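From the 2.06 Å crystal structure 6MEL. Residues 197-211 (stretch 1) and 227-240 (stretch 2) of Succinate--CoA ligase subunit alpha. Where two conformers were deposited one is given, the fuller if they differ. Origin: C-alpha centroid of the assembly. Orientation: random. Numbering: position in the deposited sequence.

Stretch 1 197-211: KDDETKAIVMIGEIG
Stretch 2, residues 227-240: SKPVVAFIAGATAP

How do the two strands lie? Strands 203-209 and 230-235 run side by side in parallel, their axes 19° apart, with phi/psi near -120/130 along most of both. Ile 204 pairs with Val 230, and the register continues unbroken to Glu 209 with Ala 235; Ile 207 CA lies 5.0 Å from Phe 233 CA, and Gly 208 CA 4.5 Å from Ile 234 CA.

What ties this register? Stretch 1 uses its even residues: Ile 204 N donates to Pro 229 O (3.0 Å), and Val 231 N to Ile 204 O (2.8 Å). Met 206 N reaches Val 231 O (2.7 Å), and Phe 233 N reaches Met 206 O (3.0 Å). Gly 208 N then donates to Phe 233 O (2.9 Å), and Ala 235 N to Gly 208 O (2.9 Å). The ladder frays at Ile 210 N to Ala 235 O, 3.3 Å and bent to 137°.

Which bumps fill which hollows? On one face Met 206 (chi1 p, chi2 t, chi3 m) settles over small Ala 232, Met 206 CG to Ala 232 CB 3.6 Å, while Met 206 CG also lies 3.9 Å from Val 230 CG1. Further along, Gly 208 leaves room for Ile 234 (m, m): an ideal CB would sit only 3.0 Å from Ile 234 CD1. On the other face, Ile 207 (m, m) packs its CD1 4.1 Å from Phe 233 CB, its CG2 at the ring edge; Phe 233 has chi1 t, chi2 76°.

How are the ends closed? Lys 228, chi1 m and then extended, reaches the type I turn 198-201, where Lys 228 NZ donates to Thr 201 O (2.9 Å) and, through a water, meets Asp 199 OD1. At the far end Ile 210 (p, t) fills the space left by Gly 236 (phi/psi 109/16), where a CB would clash with Ile 210 CG2; Ile 210 CD1 touches Ala 239 CB at 3.9 Å.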

ATOM      1  N   LYS A 197      20.837 -10.699 -19.913  1.00 48.16           N
ATOM      2  CA  LYS A 197      22.216 -10.377 -20.353  1.00 53.20           C
ATOM      3  C   LYS A 197      23.294 -10.922 -19.402  1.00 51.28           C
ATOM      4  O   LYS A 197      24.422 -10.834 -19.731  1.00 50.19           O
ATOM      5  CB  LYS A 197      22.437  -8.862 -20.399  1.00 57.75           C
ATOM      6  CG  LYS A 197      21.603  -8.098 -21.422  1.00 65.34           C
ATOM      7  CD  LYS A 197      22.088  -6.670 -21.582  1.00 71.74           C
ATOM      8  CE  LYS A 197      21.293  -5.673 -20.773  1.00 80.90           C
ATOM      9  NZ  LYS A 197      20.121  -5.205 -21.557  1.00 87.04           N
ATOM     10  N   ASP A 198      22.946 -11.362 -18.186  1.00 47.80           N
ATOM     11  CA  ASP A 198      23.903 -11.831 -17.199  1.00 48.40           C
ATOM     12  C   ASP A 198      24.118 -13.332 -17.435  1.00 51.85           C
ATOM     13  O   ASP A 198      23.206 -14.171 -17.201  1.00 49.27           O
ATOM     14  CB  ASP A 198      23.405 -11.553 -15.768  1.00 49.66           C
ATOM     15  CG  ASP A 198      24.216 -12.277 -14.707  1.00 49.76           C
ATOM     16  OD1 ASP A 198      25.358 -12.567 -15.022  1.00 52.10           O
ATOM     17  OD2 ASP A 198      23.693 -12.552 -13.584  1.00 48.59           O
ATOM     18  N   ASP A 199      25.326 -13.685 -17.888  1.00 52.93           N
ATOM     19  CA  ASP A 199      25.670 -15.081 -18.190  1.00 54.56           C
ATOM     20  C   ASP A 199      25.623 -15.967 -16.939  1.00 51.17           C
ATOM     21  O   ASP A 199      25.392 -17.103 -17.081  1.00 49.82           O
ATOM     22  CB  ASP A 199      27.051 -15.211 -18.841  1.00 57.68           C
ATOM     23  CG  ASP A 199      27.096 -14.730 -20.277  1.00 59.67           C
ATOM     24  OD1 ASP A 199      26.019 -14.456 -20.844  1.00 59.51           O
ATOM     25  OD2 ASP A 199      28.217 -14.610 -20.812  1.00 68.01           O
ATOM     26  N   GLU A 200      25.818 -15.424 -15.729  1.00 50.83           N
ATOM     27  CA  GLU A 200      25.778 -16.234 -14.508  1.00 51.27           C
ATOM     28  C   GLU A 200      24.332 -16.590 -14.142  1.00 50.14           C
ATOM     29  O   GLU A 200      24.128 -17.425 -13.288  1.00 47.20           O
ATOM     30  CB  GLU A 200      26.437 -15.516 -13.321  1.00 58.69           C
ATOM     31  CG  GLU A 200      27.828 -14.933 -13.623  1.00 66.73           C
ATOM     32  CD  GLU A 200      28.754 -15.966 -14.247  1.00 74.78           C
ATOM     33  OE1 GLU A 200      28.927 -17.010 -13.598  1.00 79.83           O
ATOM     34  OE2 GLU A 200      29.220 -15.777 -15.415  1.00 80.49           O
ATOM     35  N   THR A 201      23.327 -15.921 -14.726  1.00 45.07           N
ATOM     36  CA  THR A 201      21.967 -16.228 -14.326  1.00 44.95           C
ATOM     37  C   THR A 201      21.344 -17.188 -15.353  1.00 43.26           C
ATOM     38  O   THR A 201      21.380 -16.908 -16.552  1.00 44.35           O
ATOM     39  CB  THR A 201      21.157 -14.941 -14.123  1.00 45.78           C
ATOM     40  OG1 THR A 201      21.698 -14.164 -13.043  1.00 42.48           O
ATOM     41  CG2 THR A 201      19.702 -15.252 -13.855  1.00 44.13           C
ATOM     42  N   LYS A 202      20.763 -18.297 -14.894  1.00 41.09           N
ATOM     43  CA  LYS A 202      20.106 -19.247 -15.834  1.00 46.39           C
ATOM     44  C   LYS A 202      18.586 -19.265 -15.693  1.00 45.78           C
ATOM     45  O   LYS A 202      17.898 -19.792 -16.539  1.00 44.72           O
ATOM     46  CB  LYS A 202      20.667 -20.641 -15.604  1.00 48.36           C
ATOM     47  CG  LYS A 202      22.141 -20.679 -15.931  1.00 55.14           C
ATOM     48  CD  LYS A 202      22.723 -22.035 -15.853  1.00 66.29           C
ATOM     49  CE  LYS A 202      24.007 -22.122 -16.668  1.00 74.37           C
ATOM     50  NZ  LYS A 202      25.005 -22.961 -15.963  1.00 78.93           N
ATOM     51  N   ALA A 203      18.061 -18.707 -14.607  1.00 44.90           N
ATOM     52  CA  ALA A 203      16.624 -18.704 -14.399  1.00 43.12           C
ATOM     53  C   ALA A 203      16.293 -17.551 -13.463  1.00 41.38           C
ATOM     54  O   ALA A 203      17.150 -17.116 -12.716  1.00 40.90           O
ATOM     55  CB  ALA A 203      16.200 -20.024 -13.820  1.00 43.95           C
ATOM     56  N   ILE A 204      15.070 -17.047 -13.555  1.00 39.96           N
ATOM     57  CA  ILE A 204      14.643 -15.946 -12.718  1.00 40.79           C
ATOM     58  C   ILE A 204      13.350 -16.312 -11.994  1.00 41.07           C
ATOM     59  O   ILE A 204      12.405 -16.826 -12.626  1.00 41.42           O
ATOM     60  CB  ILE A 204      14.446 -14.668 -13.545  1.00 40.50           C
ATOM     61  CG1 ILE A 204      15.697 -14.302 -14.346  1.00 43.15           C
ATOM     62  CG2 ILE A 204      14.057 -13.536 -12.626  1.00 41.20           C
ATOM     63  CD1 ILE A 204      15.570 -14.565 -15.799  1.00 44.84           C
ATOM     64  N   VAL A 205      13.321 -16.030 -10.695  1.00 38.49           N
ATOM     65  CA  VAL A 205      12.095 -16.065  -9.893  1.00 39.91           C
ATOM     66  C   VAL A 205      11.578 -14.626  -9.757  1.00 40.24           C
ATOM     67  O   VAL A 205      12.296 -13.756  -9.264  1.00 39.10           O
ATOM     68  CB  VAL A 205      12.358 -16.687  -8.518  1.00 41.32           C
ATOM     69  CG1 VAL A 205      11.115 -16.646  -7.626  1.00 40.87           C
ATOM     70  CG2 VAL A 205      12.888 -18.117  -8.639  1.00 42.51           C
ATOM     71  N   MET A 206      10.316 -14.403 -10.125  1.00 37.42           N
ATOM     72  CA  MET A 206       9.645 -13.142  -9.908  1.00 39.59           C
ATOM     73  C   MET A 206       8.544 -13.361  -8.862  1.00 36.45           C
ATOM     74  O   MET A 206       7.751 -14.302  -8.947  1.00 37.89           O
ATOM     75  CB  MET A 206       9.109 -12.503 -11.207  1.00 39.79           C
ATOM     76  CG  MET A 206       8.100 -13.331 -11.951  1.00 41.92           C
ATOM     77  SD  MET A 206       7.528 -12.470 -13.437  1.00 40.74           S
ATOM     78  CE  MET A 206       6.299 -11.348 -12.787  1.00 40.56           C
ATOM     79  N   ILE A 207       8.569 -12.517  -7.826  1.00 35.81           N
ATOM     80  CA  ILE A 207       7.603 -12.562  -6.721  0.60 36.12           C
ATOM     81  C   ILE A 207       6.812 -11.256  -6.762  1.00 36.84           C
ATOM     82  O   ILE A 207       7.404 -10.183  -6.651  1.00 35.02           O
ATOM     83  CB  ILE A 207       8.261 -12.720  -5.337  0.60 36.34           C
ATOM     84  CG1 ILE A 207       9.302 -13.839  -5.268  0.60 40.48           C
ATOM     85  CG2 ILE A 207       7.186 -12.889  -4.278  0.60 37.48           C
ATOM     86  CD1 ILE A 207       8.703 -15.219  -5.297  0.60 43.16           C
ATOM     87  N   GLY A 208       5.488 -11.373  -6.934  1.00 34.91           N
ATOM     88  CA  GLY A 208       4.646 -10.222  -7.009  1.00 35.61           C
ATOM     89  C   GLY A 208       3.573 -10.277  -5.963  1.00 36.44           C
ATOM     90  O   GLY A 208       3.589 -11.168  -5.098  1.00 33.17           O
ATOM     91  N   GLU A 209       2.654  -9.318  -6.061  1.00 36.39           N
ATOM     92  CA  GLU A 209       1.489  -9.276  -5.227  1.00 37.36           C
ATOM     93  C   GLU A 209       0.394  -8.436  -5.887  1.00 36.47           C
ATOM     94  O   GLU A 209       0.608  -7.814  -6.922  1.00 38.73           O
ATOM     95  CB  GLU A 209       1.843  -8.803  -3.817  1.00 40.36           C
ATOM     96  CG  GLU A 209       2.415  -7.418  -3.715  1.00 41.02           C
ATOM     97  CD  GLU A 209       3.093  -7.090  -2.380  1.00 42.64           C
ATOM     98  OE1 GLU A 209       3.851  -7.928  -1.883  1.00 39.95           O
ATOM     99  OE2 GLU A 209       2.857  -5.966  -1.856  1.00 39.99           O
ATOM    100  N   ILE A 210      -0.783  -8.477  -5.268  1.00 36.19           N
ATOM    101  CA  ILE A 210      -1.934  -7.698  -5.651  1.00 35.51           C
ATOM    102  C   ILE A 210      -1.545  -6.228  -5.793  1.00 34.72           C
ATOM    103  O   ILE A 210      -0.670  -5.719  -5.084  1.00 35.14           O
ATOM    104  CB  ILE A 210      -3.065  -7.858  -4.634  1.00 35.97           C
ATOM    105  CG1 ILE A 210      -2.596  -7.562  -3.212  1.00 35.09           C
ATOM    106  CG2 ILE A 210      -3.693  -9.236  -4.730  1.00 37.80           C
ATOM    107  CD1 ILE A 210      -3.769  -7.219  -2.281  1.00 37.16           C
ATOM    108  N   GLY A 211      -2.258  -5.547  -6.702  1.00 36.72           N
ATOM    109  CA  GLY A 211      -2.187  -4.073  -6.833  1.00 37.84           C
ATOM    110  C   GLY A 211      -1.423  -3.675  -8.079  1.00 38.04           C
ATOM    111  O   GLY A 211      -0.297  -4.162  -8.321  1.00 37.49           O
ATOM    112  N   SER A 227      14.290 -15.204 -22.888  1.00 45.86           N
ATOM    113  CA  SER A 227      14.282 -16.630 -23.228  1.00 49.24           C
ATOM    114  C   SER A 227      14.705 -17.499 -22.031  1.00 48.36           C
ATOM    115  O   SER A 227      14.468 -18.695 -22.013  1.00 49.62           O
ATOM    116  CB  SER A 227      15.157 -16.865 -24.447  1.00 49.19           C
ATOM    117  OG  SER A 227      16.492 -16.539 -24.127  1.00 49.50           O
ATOM    118  N   LYS A 228      15.355 -16.913 -21.024  1.00 46.65           N
ATOM    119  CA  LYS A 228      15.611 -17.652 -19.787  1.00 46.12           C
ATOM    120  C   LYS A 228      14.291 -17.964 -19.098  1.00 45.60           C
ATOM    121  O   LYS A 228      13.339 -17.179 -19.160  1.00 44.47           O
ATOM    122  CB  LYS A 228      16.555 -16.881 -18.859  1.00 45.34           C
ATOM    123  CG  LYS A 228      17.920 -16.679 -19.498  1.00 45.23           C
ATOM    124  CD  LYS A 228      18.982 -16.056 -18.638  1.00 44.60           C
ATOM    125  CE  LYS A 228      20.270 -15.856 -19.431  1.00 46.47           C
ATOM    126  NZ  LYS A 228      21.226 -14.988 -18.690  1.00 47.22           N
ATOM    127  N   PRO A 229      14.173 -19.159 -18.479  1.00 43.77           N
ATOM    128  CA  PRO A 229      12.962 -19.539 -17.762  1.00 43.58           C
ATOM    129  C   PRO A 229      12.663 -18.610 -16.579  1.00 41.58           C
ATOM    130  O   PRO A 229      13.586 -18.210 -15.852  1.00 39.49           O
ATOM    131  CB  PRO A 229      13.213 -20.949 -17.211  1.00 45.38           C
ATOM    132  CG  PRO A 229      14.517 -21.395 -17.827  1.00 50.07           C
ATOM    133  CD  PRO A 229      15.197 -20.203 -18.456  1.00 45.84           C
ATOM    134  N   VAL A 230      11.370 -18.355 -16.378  1.00 39.48           N
ATOM    135  CA  VAL A 230      10.863 -17.518 -15.343  1.00 40.11           C
ATOM    136  C   VAL A 230       9.832 -18.288 -14.516  1.00 40.91           C
ATOM    137  O   VAL A 230       8.886 -18.885 -15.083  1.00 41.40           O
ATOM    138  CB  VAL A 230      10.232 -16.251 -15.922  1.00 41.31           C
ATOM    139  CG1 VAL A 230       9.620 -15.416 -14.812  1.00 40.50           C
ATOM    140  CG2 VAL A 230      11.251 -15.454 -16.714  1.00 42.44           C
ATOM    141  N   VAL A 231      10.018 -18.253 -13.187  1.00 36.91           N
ATOM    142  CA  VAL A 231       9.096 -18.775 -12.223  1.00 36.62           C
ATOM    143  C   VAL A 231       8.439 -17.572 -11.561  1.00 38.94           C
ATOM    144  O   VAL A 231       9.158 -16.662 -11.157  1.00 38.26           O
ATOM    145  CB  VAL A 231       9.819 -19.633 -11.179  1.00 40.04           C
ATOM    146  CG1 VAL A 231       8.915 -20.009 -10.003  1.00 39.88           C
ATOM    147  CG2 VAL A 231      10.419 -20.885 -11.792  1.00 39.87           C
ATOM    148  N   ALA A 232       7.115 -17.618 -11.374  1.00 39.84           N
ATOM    149  CA  ALA A 232       6.360 -16.536 -10.728  1.00 39.48           C
ATOM    150  C   ALA A 232       5.509 -17.079  -9.597  1.00 38.90           C
ATOM    151  O   ALA A 232       4.879 -18.147  -9.705  1.00 38.36           O
ATOM    152  CB  ALA A 232       5.503 -15.773 -11.692  1.00 38.90           C
ATOM    153  N   PHE A 233       5.525 -16.327  -8.491  1.00 36.78           N
ATOM    154  CA  PHE A 233       4.559 -16.481  -7.424  1.00 36.14           C
ATOM    155  C   PHE A 233       3.959 -15.092  -7.165  1.00 35.50           C
ATOM    156  O   PHE A 233       4.700 -14.148  -6.947  1.00 34.92           O
ATOM    157  CB  PHE A 233       5.164 -17.042  -6.128  1.00 36.02           C
ATOM    158  CG  PHE A 233       4.159 -17.059  -4.993  1.00 36.13           C
ATOM    159  CD1 PHE A 233       3.151 -18.014  -4.948  1.00 38.02           C
ATOM    160  CD2 PHE A 233       4.115 -16.053  -4.054  1.00 35.65           C
ATOM    161  CE1 PHE A 233       2.177 -17.993  -3.961  1.00 38.84           C
ATOM    162  CE2 PHE A 233       3.133 -16.018  -3.076  1.00 36.86           C
ATOM    163  CZ  PHE A 233       2.159 -16.984  -3.038  1.00 38.32           C
ATOM    164  N   ILE A 234       2.632 -15.003  -7.173  1.00 35.34           N
ATOM    165  CA  ILE A 234       1.908 -13.783  -6.990  1.00 34.01           C
ATOM    166  C   ILE A 234       1.112 -13.933  -5.702  1.00 36.48           C
ATOM    167  O   ILE A 234       0.162 -14.656  -5.680  1.00 36.50           O
ATOM    168  CB  ILE A 234       0.955 -13.458  -8.166  1.00 34.98           C
ATOM    169  CG1 ILE A 234       1.653 -13.508  -9.530  1.00 36.64           C
ATOM    170  CG2 ILE A 234       0.299 -12.092  -7.935  1.00 34.17           C
ATOM    171  CD1 ILE A 234       2.881 -12.598  -9.655  1.00 39.63           C
ATOM    172  N   ALA A 235       1.492 -13.187  -4.661  1.00 37.37           N
ATOM    173  CA  ALA A 235       0.797 -13.276  -3.368  1.00 35.36           C
ATOM    174  C   ALA A 235      -0.547 -12.539  -3.405  1.00 37.47           C
ATOM    175  O   ALA A 235      -0.690 -11.506  -4.052  1.00 36.58           O
ATOM    176  CB  ALA A 235       1.689 -12.665  -2.330  1.00 36.17           C
ATOM    177  N   GLY A 236      -1.524 -13.038  -2.648  1.00 36.14           N
ATOM    178  CA  GLY A 236      -2.791 -12.312  -2.448  1.00 38.56           C
ATOM    179  C   GLY A 236      -4.005 -12.931  -3.138  1.00 37.99           C
ATOM    180  O   GLY A 236      -5.016 -12.274  -3.251  1.00 39.93           O
ATOM    181  N   ALA A 237      -3.920 -14.187  -3.577  1.00 38.90           N
ATOM    182  CA  ALA A 237      -5.073 -14.901  -4.170  1.00 41.58           C
ATOM    183  C   ALA A 237      -6.288 -14.811  -3.258  1.00 43.44           C
ATOM    184  O   ALA A 237      -7.362 -14.785  -3.731  1.00 42.23           O
ATOM    185  CB  ALA A 237      -4.749 -16.379  -4.394  1.00 42.73           C
ATOM    186  N   THR A 238      -6.073 -14.824  -1.937  1.00 42.46           N
ATOM    187  CA  THR A 238      -7.143 -14.854  -0.947  1.00 42.60           C
ATOM    188  C   THR A 238      -7.407 -13.455  -0.395  1.00 43.99           C
ATOM    189  O   THR A 238      -8.220 -13.307   0.496  1.00 43.34           O
ATOM    190  CB  THR A 238      -6.782 -15.788   0.211  1.00 45.02           C
ATOM    191  OG1 THR A 238      -5.509 -15.394   0.760  1.00 44.23           O
ATOM    192  CG2 THR A 238      -6.681 -17.230  -0.239  1.00 44.41           C
ATOM    193  N   ALA A 239      -6.745 -12.419  -0.928  1.00 41.25           N
ATOM    194  CA  ALA A 239      -6.986 -11.058  -0.387  1.00 42.21           C
ATOM    195  C   ALA A 239      -8.397 -10.581  -0.757  1.00 42.58           C
ATOM    196  O   ALA A 239      -8.835 -10.752  -1.886  1.00 43.45           O
ATOM    197  CB  ALA A 239      -5.921 -10.085  -0.852  1.00 41.51           C
ATOM    198  N   PRO A 240      -9.140  -9.939   0.159  1.00 42.59           N
ATOM    199  CA  PRO A 240     -10.405  -9.295  -0.195  1.00 45.99           C
ATOM    200  C   PRO A 240     -10.144  -8.062  -1.068  1.00 47.84           C
ATOM    201  O   PRO A 240      -9.065  -7.502  -1.014  1.00 44.88           O
ATOM    202  CB  PRO A 240     -11.021  -8.873   1.145  1.00 46.97           C
ATOM    203  CG  PRO A 240      -9.861  -8.804   2.110  1.00 47.13           C
ATOM    204  CD  PRO A 240      -8.779  -9.725   1.571  1.00 46.83           C
TER
HETATM  205  O   HOH W   1      23.162 -14.401 -20.680  1.00 48.33           O